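Local coordinates for protein molybdopterin adenylyltransferase (Helicobacter pylori, PDB 4XCW) that probably transfers an adenylyl group from ATP to molybdopterin, the activation step before metal insertion in molybdenum cofactor biosynthesis, at residues B[124-132]-B[152-161]. Residues are numbered along the deposited sequence; the frame is centred on the assembly and turned at random.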
ATOM      1  N   GLY B 124      -2.476  -2.073 -12.604  1.00 19.20           N
ATOM      2  CA  GLY B 124      -3.667  -1.261 -12.733  1.00 19.89           C
ATOM      3  C   GLY B 124      -4.466  -1.606 -13.970  1.00 22.73           C
ATOM      4  O   GLY B 124      -4.041  -2.415 -14.798  1.00 20.43           O
ATOM      5  N   ILE B 125      -5.622  -0.970 -14.101  1.00 19.96           N
ATOM      6  CA  ILE B 125      -6.516  -1.212 -15.217  1.00 22.44           C
ATOM      7  C   ILE B 125      -6.570  -0.011 -16.150  1.00 22.39           C
ATOM      8  O   ILE B 125      -6.746   1.111 -15.699  1.00 20.88           O
ATOM      9  CB  ILE B 125      -7.943  -1.510 -14.729  1.00 20.94           C
ATOM     10  CG1 ILE B 125      -7.940  -2.674 -13.743  1.00 22.41           C
ATOM     11  CG2 ILE B 125      -8.874  -1.755 -15.918  1.00 22.91           C
ATOM     12  CD1 ILE B 125      -7.359  -3.959 -14.322  1.00 22.52           C
ATOM     13  N   ARG B 126      -6.386  -0.254 -17.444  1.00 24.64           N
ATOM     14  CA  ARG B 126      -6.723   0.727 -18.470  1.00 22.98           C
ATOM     15  C   ARG B 126      -7.753   0.109 -19.397  1.00 24.90           C
ATOM     16  O   ARG B 126      -7.426  -0.772 -20.195  1.00 25.32           O
ATOM     17  CB  ARG B 126      -5.497   1.166 -19.277  1.00 24.42           C
ATOM     18  CG  ARG B 126      -5.858   2.167 -20.373  1.00 26.61           C
ATOM     19  CD  ARG B 126      -4.659   2.587 -21.223  1.00 26.55           C
ATOM     20  NE  ARG B 126      -5.087   3.484 -22.295  1.00 26.66           N
ATOM     21  CZ  ARG B 126      -5.131   4.803 -22.180  1.00 26.85           C
ATOM     22  NH1 ARG B 126      -4.747   5.384 -21.049  1.00 29.96           N
ATOM     23  NH2 ARG B 126      -5.545   5.544 -23.198  1.00 28.14           N
ATOM     24  N   ASN B 127      -8.992   0.576 -19.279  1.00 26.72           N
ATOM     25  CA  ASN B 127     -10.115   0.059 -20.057  1.00 28.93           C
ATOM     26  C   ASN B 127     -10.245  -1.455 -19.911  1.00 28.93           C
ATOM     27  O   ASN B 127     -10.565  -1.940 -18.828  1.00 29.31           O
ATOM     28  CB  ASN B 127      -9.972   0.466 -21.524  1.00 30.53           C
ATOM     29  CG  ASN B 127     -10.014   1.970 -21.704  1.00 36.46           C
ATOM     30  OD1 ASN B 127     -10.769   2.662 -21.016  1.00 35.34           O
ATOM     31  ND2 ASN B 127      -9.197   2.487 -22.614  1.00 41.29           N
ATOM     32  N   LYS B 128     -10.002  -2.198 -20.986  1.00 27.59           N
ATOM     33  CA  LYS B 128     -10.158  -3.650 -20.941  1.00 25.56           C
ATOM     34  C   LYS B 128      -8.797  -4.340 -20.821  1.00 27.14           C
ATOM     35  O   LYS B 128      -8.647  -5.515 -21.171  1.00 25.75           O
ATOM     36  CB  LYS B 128     -10.911  -4.136 -22.182  1.00 29.32           C
ATOM     37  CG  LYS B 128     -12.278  -3.470 -22.336  1.00 35.17           C
ATOM     38  CD  LYS B 128     -13.092  -4.018 -23.502  1.00 38.61           C
ATOM     39  CE  LYS B 128     -14.455  -3.340 -23.559  1.00 43.50           C
ATOM     40  NZ  LYS B 128     -15.356  -3.953 -24.567  1.00 46.13           N
ATOM     41  N   SER B 129      -7.810  -3.601 -20.317  1.00 24.49           N
ATOM     42  CA  SER B 129      -6.444  -4.111 -20.190  1.00 24.42           C
ATOM     43  C   SER B 129      -5.931  -4.101 -18.756  1.00 23.87           C
ATOM     44  O   SER B 129      -6.093  -3.115 -18.034  1.00 24.43           O
ATOM     45  CB  SER B 129      -5.483  -3.290 -21.054  1.00 23.85           C
ATOM     46  OG  SER B 129      -5.877  -3.285 -22.416  1.00 25.64           O
ATOM     47  N   LEU B 130      -5.297  -5.198 -18.355  1.00 25.37           N
ATOM     48  CA  LEU B 130      -4.587  -5.249 -17.087  1.00 20.93           C
ATOM     49  C   LEU B 130      -3.097  -5.034 -17.332  1.00 20.16           C
ATOM     50  O   LEU B 130      -2.485  -5.747 -18.121  1.00 21.65           O
ATOM     51  CB  LEU B 130      -4.815  -6.588 -16.380  1.00 21.58           C
ATOM     52  CG  LEU B 130      -3.954  -6.873 -15.137  1.00 22.97           C
ATOM     53  CD1 LEU B 130      -4.190  -5.877 -14.013  1.00 23.42           C
ATOM     54  CD2 LEU B 130      -4.191  -8.288 -14.635  1.00 24.96           C
ATOM     55  N   ILE B 131      -2.526  -4.037 -16.663  1.00 20.48           N
ATOM     56  CA  ILE B 131      -1.090  -3.777 -16.749  1.00 18.95           C
ATOM     57  C   ILE B 131      -0.397  -4.141 -15.443  1.00 20.26           C
ATOM     58  O   ILE B 131      -0.820  -3.726 -14.371  1.00 21.10           O
ATOM     59  CB  ILE B 131      -0.805  -2.301 -17.080  1.00 19.78           C
ATOM     60  CG1 ILE B 131      -1.565  -1.891 -18.337  1.00 16.95           C
ATOM     61  CG2 ILE B 131       0.695  -2.069 -17.285  1.00 21.88           C
ATOM     62  CD1 ILE B 131      -1.389  -0.410 -18.699  1.00 19.73           C
ATOM     63  N   ILE B 132       0.659  -4.942 -15.537  1.00 18.65           N
ATOM     64  CA  ILE B 132       1.428  -5.329 -14.355  1.00 19.12           C
ATOM     65  C   ILE B 132       2.904  -5.086 -14.595  1.00 21.08           C
ATOM     66  O   ILE B 132       3.425  -5.483 -15.637  1.00 22.04           O
ATOM     67  CB  ILE B 132       1.239  -6.809 -14.011  1.00 22.47           C
ATOM     68  CG1 ILE B 132      -0.245  -7.173 -13.986  1.00 25.49           C
ATOM     69  CG2 ILE B 132       1.902  -7.140 -12.676  1.00 21.94           C
ATOM     70  CD1 ILE B 132      -0.479  -8.649 -13.769  1.00 26.26           C
ATOM     71  N   ILE B 152      -5.213 -13.466 -12.461  1.00 21.14           N
ATOM     72  CA  ILE B 152      -5.254 -12.677 -13.696  1.00 23.31           C
ATOM     73  C   ILE B 152      -6.448 -13.004 -14.626  1.00 22.54           C
ATOM     74  O   ILE B 152      -7.138 -12.084 -15.083  1.00 24.27           O
ATOM     75  CB  ILE B 152      -3.919 -12.818 -14.469  1.00 25.66           C
ATOM     76  CG1 ILE B 152      -2.816 -12.068 -13.719  1.00 21.02           C
ATOM     77  CG2 ILE B 152      -4.030 -12.265 -15.880  1.00 20.87           C
ATOM     78  CD1 ILE B 152      -1.471 -12.093 -14.416  1.00 22.99           C
ATOM     79  N   PRO B 153      -6.713 -14.294 -14.906  1.00 24.04           N
ATOM     80  CA  PRO B 153      -7.852 -14.549 -15.804  1.00 23.92           C
ATOM     81  C   PRO B 153      -9.185 -13.965 -15.314  1.00 24.36           C
ATOM     82  O   PRO B 153      -9.946 -13.423 -16.115  1.00 25.82           O
ATOM     83  CB  PRO B 153      -7.923 -16.076 -15.839  1.00 24.02           C
ATOM     84  CG  PRO B 153      -6.524 -16.513 -15.588  1.00 27.58           C
ATOM     85  CD  PRO B 153      -6.007 -15.544 -14.566  1.00 25.61           C
ATOM     86  N   TYR B 154      -9.462 -14.075 -14.019  1.00 25.01           N
ATOM     87  CA  TYR B 154     -10.691 -13.512 -13.480  1.00 24.49           C
ATOM     88  C   TYR B 154     -10.662 -11.995 -13.589  1.00 24.08           C
ATOM     89  O   TYR B 154     -11.672 -11.378 -13.910  1.00 25.93           O
ATOM     90  CB  TYR B 154     -10.896 -13.930 -12.032  1.00 23.42           C
ATOM     91  CG  TYR B 154     -12.210 -13.485 -11.427  1.00 25.43           C
ATOM     92  CD1 TYR B 154     -13.416 -13.757 -12.059  1.00 29.76           C
ATOM     93  CD2 TYR B 154     -12.243 -12.820 -10.206  1.00 27.84           C
ATOM     94  CE1 TYR B 154     -14.615 -13.371 -11.498  1.00 33.06           C
ATOM     95  CE2 TYR B 154     -13.433 -12.431  -9.641  1.00 33.68           C
ATOM     96  CZ  TYR B 154     -14.615 -12.706 -10.291  1.00 33.19           C
ATOM     97  OH  TYR B 154     -15.800 -12.316  -9.729  1.00 36.16           O
ATOM     98  N   CYS B 155      -9.502 -11.397 -13.318  1.00 23.38           N
ATOM     99  CA  CYS B 155      -9.374  -9.943 -13.443  1.00 24.01           C
ATOM    100  C   CYS B 155      -9.677  -9.492 -14.866  1.00 27.60           C
ATOM    101  O   CYS B 155     -10.377  -8.503 -15.081  1.00 26.56           O
ATOM    102  CB  CYS B 155      -7.970  -9.470 -13.054  1.00 21.37           C
ATOM    103  SG  CYS B 155      -7.829  -7.653 -12.927  1.00 25.02           S
ATOM    104  N   VAL B 156      -9.138 -10.221 -15.837  1.00 24.68           N
ATOM    105  CA  VAL B 156      -9.342  -9.884 -17.242  1.00 24.82           C
ATOM    106  C   VAL B 156     -10.825 -10.081 -17.613  1.00 25.49           C
ATOM    107  O   VAL B 156     -11.385  -9.287 -18.375  1.00 23.48           O
ATOM    108  CB  VAL B 156      -8.405 -10.714 -18.154  1.00 26.90           C
ATOM    109  CG1 VAL B 156      -8.774 -10.561 -19.634  1.00 23.36           C
ATOM    110  CG2 VAL B 156      -6.958 -10.296 -17.923  1.00 23.60           C
ATOM    111  N   ASP B 157     -11.467 -11.103 -17.043  1.00 24.52           N
ATOM    112  CA  ASP B 157     -12.919 -11.284 -17.217  1.00 25.39           C
ATOM    113  C   ASP B 157     -13.697 -10.058 -16.742  1.00 28.33           C
ATOM    114  O   ASP B 157     -14.592  -9.569 -17.436  1.00 26.12           O
ATOM    115  CB  ASP B 157     -13.453 -12.492 -16.442  1.00 26.71           C
ATOM    116  CG  ASP B 157     -12.921 -13.813 -16.944  1.00 30.97           C
ATOM    117  OD1 ASP B 157     -12.342 -13.860 -18.049  1.00 32.51           O
ATOM    118  OD2 ASP B 157     -13.102 -14.814 -16.216  1.00 30.69           O
ATOM    119  N   LEU B 158     -13.366  -9.581 -15.544  1.00 24.81           N
ATOM    120  CA  LEU B 158     -14.122  -8.502 -14.916  1.00 26.19           C
ATOM    121  C   LEU B 158     -14.009  -7.173 -15.652  1.00 25.71           C
ATOM    122  O   LEU B 158     -14.926  -6.360 -15.589  1.00 28.09           O
ATOM    123  CB  LEU B 158     -13.675  -8.306 -13.466  1.00 28.55           C
ATOM    124  CG  LEU B 158     -13.999  -9.436 -12.493  1.00 27.41           C
ATOM    125  CD1 LEU B 158     -13.390  -9.158 -11.122  1.00 25.80           C
ATOM    126  CD2 LEU B 158     -15.501  -9.617 -12.390  1.00 25.87           C
ATOM    127  N   ILE B 159     -12.879  -6.949 -16.320  1.00 23.25           N
ATOM    128  CA  ILE B 159     -12.671  -5.716 -17.084  1.00 25.74           C
ATOM    129  C   ILE B 159     -13.084  -5.893 -18.550  1.00 29.76           C
ATOM    130  O   ILE B 159     -12.878  -5.008 -19.383  1.00 31.59           O
ATOM    131  CB  ILE B 159     -11.196  -5.245 -17.005  1.00 21.94           C
ATOM    132  CG1 ILE B 159     -10.275  -6.160 -17.808  1.00 23.72           C
ATOM    133  CG2 ILE B 159     -10.742  -5.142 -15.559  1.00 24.83           C
ATOM    134  CD1 ILE B 159      -8.775  -5.844 -17.606  1.00 22.82           C
ATOM    135  N   LEU B 160     -13.677  -7.049 -18.838  1.00 26.64           N
ATOM    136  CA  LEU B 160     -14.277  -7.370 -20.137  1.00 26.10           C
ATOM    137  C   LEU B 160     -13.248  -7.620 -21.239  1.00 31.31           C
ATOM    138  O   LEU B 160     -13.538  -7.417 -22.420  1.00 29.29           O
ATOM    139  CB  LEU B 160     -15.257  -6.260 -20.575  1.00 26.87           C
ATOM    140  CG  LEU B 160     -16.278  -5.824 -19.522  1.00 28.35           C
ATOM    141  CD1 LEU B 160     -17.276  -4.803 -20.088  1.00 32.34           C
ATOM    142  CD2 LEU B 160     -17.006  -7.037 -18.951  1.00 31.33           C
ATOM    143  N   GLY B 161     -12.061  -8.085 -20.855  1.00 27.49           N
ATOM    144  CA  GLY B 161     -11.089  -8.589 -21.809  1.00 28.36           C
ATOM    145  C   GLY B 161     -11.465  -9.979 -22.299  1.00 27.78           C
ATOM    146  O   GLY B 161     -12.498 -10.530 -21.901  1.00 28.93           O
TER
HETATM  147  O   HOH W   1     -15.525  -6.539 -24.088  1.00 43.02           O
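I159, the first residue to leave the helical path after helix 152-158, drives its side chain against the beta hairpin 124-132. Its CD1 rests mainly on the strand's backbone, 3.5 Å from C of S129, and also reaches CB of L130, while CG2 meets CD1 of I125 tip to tip at 3.8 Å. With chi1 at 71°, CG1 is flanked by the residue's own N and C, and the extended chi2 carries CD1 over the backbone of S129, while CG2 is turned to I125. K128 answers from the turn: its CA makes a bent CA-H...O contact with O of I159 (3.4 Å, 142° at the hydrogen), and the extended side chain of K128 lays CG against that same oxygen and CD near O of L160, beyond the helix end. One water, accepting from NZ of K128 at 2.6 Å and donating to O of L160, completes this polar fringe. The contact pairs a beta hairpin with a capped helix end: a type II' turn from R126 to S129 joins the hairpin strands, and a Schellman motif, with L160 at positive phi and G161 N bonded to V156 O, ends the helix. Helix 152-158, the last of the molybdopterin-binding alpha/beta fold, lies on one face of its mixed sheet, with helix 53-66 on the other. Further along, L130 crosses I152 at about a right angle, CD2 of L130 4.1 Å from CG1 of I152, and the same methyl touches SG of C155. Beyond it I132 and I152 meet end to end, CD1 to CD1 at 3.6 Å. The second subunit also packs here, its P80 on I125 and its L118 on C155.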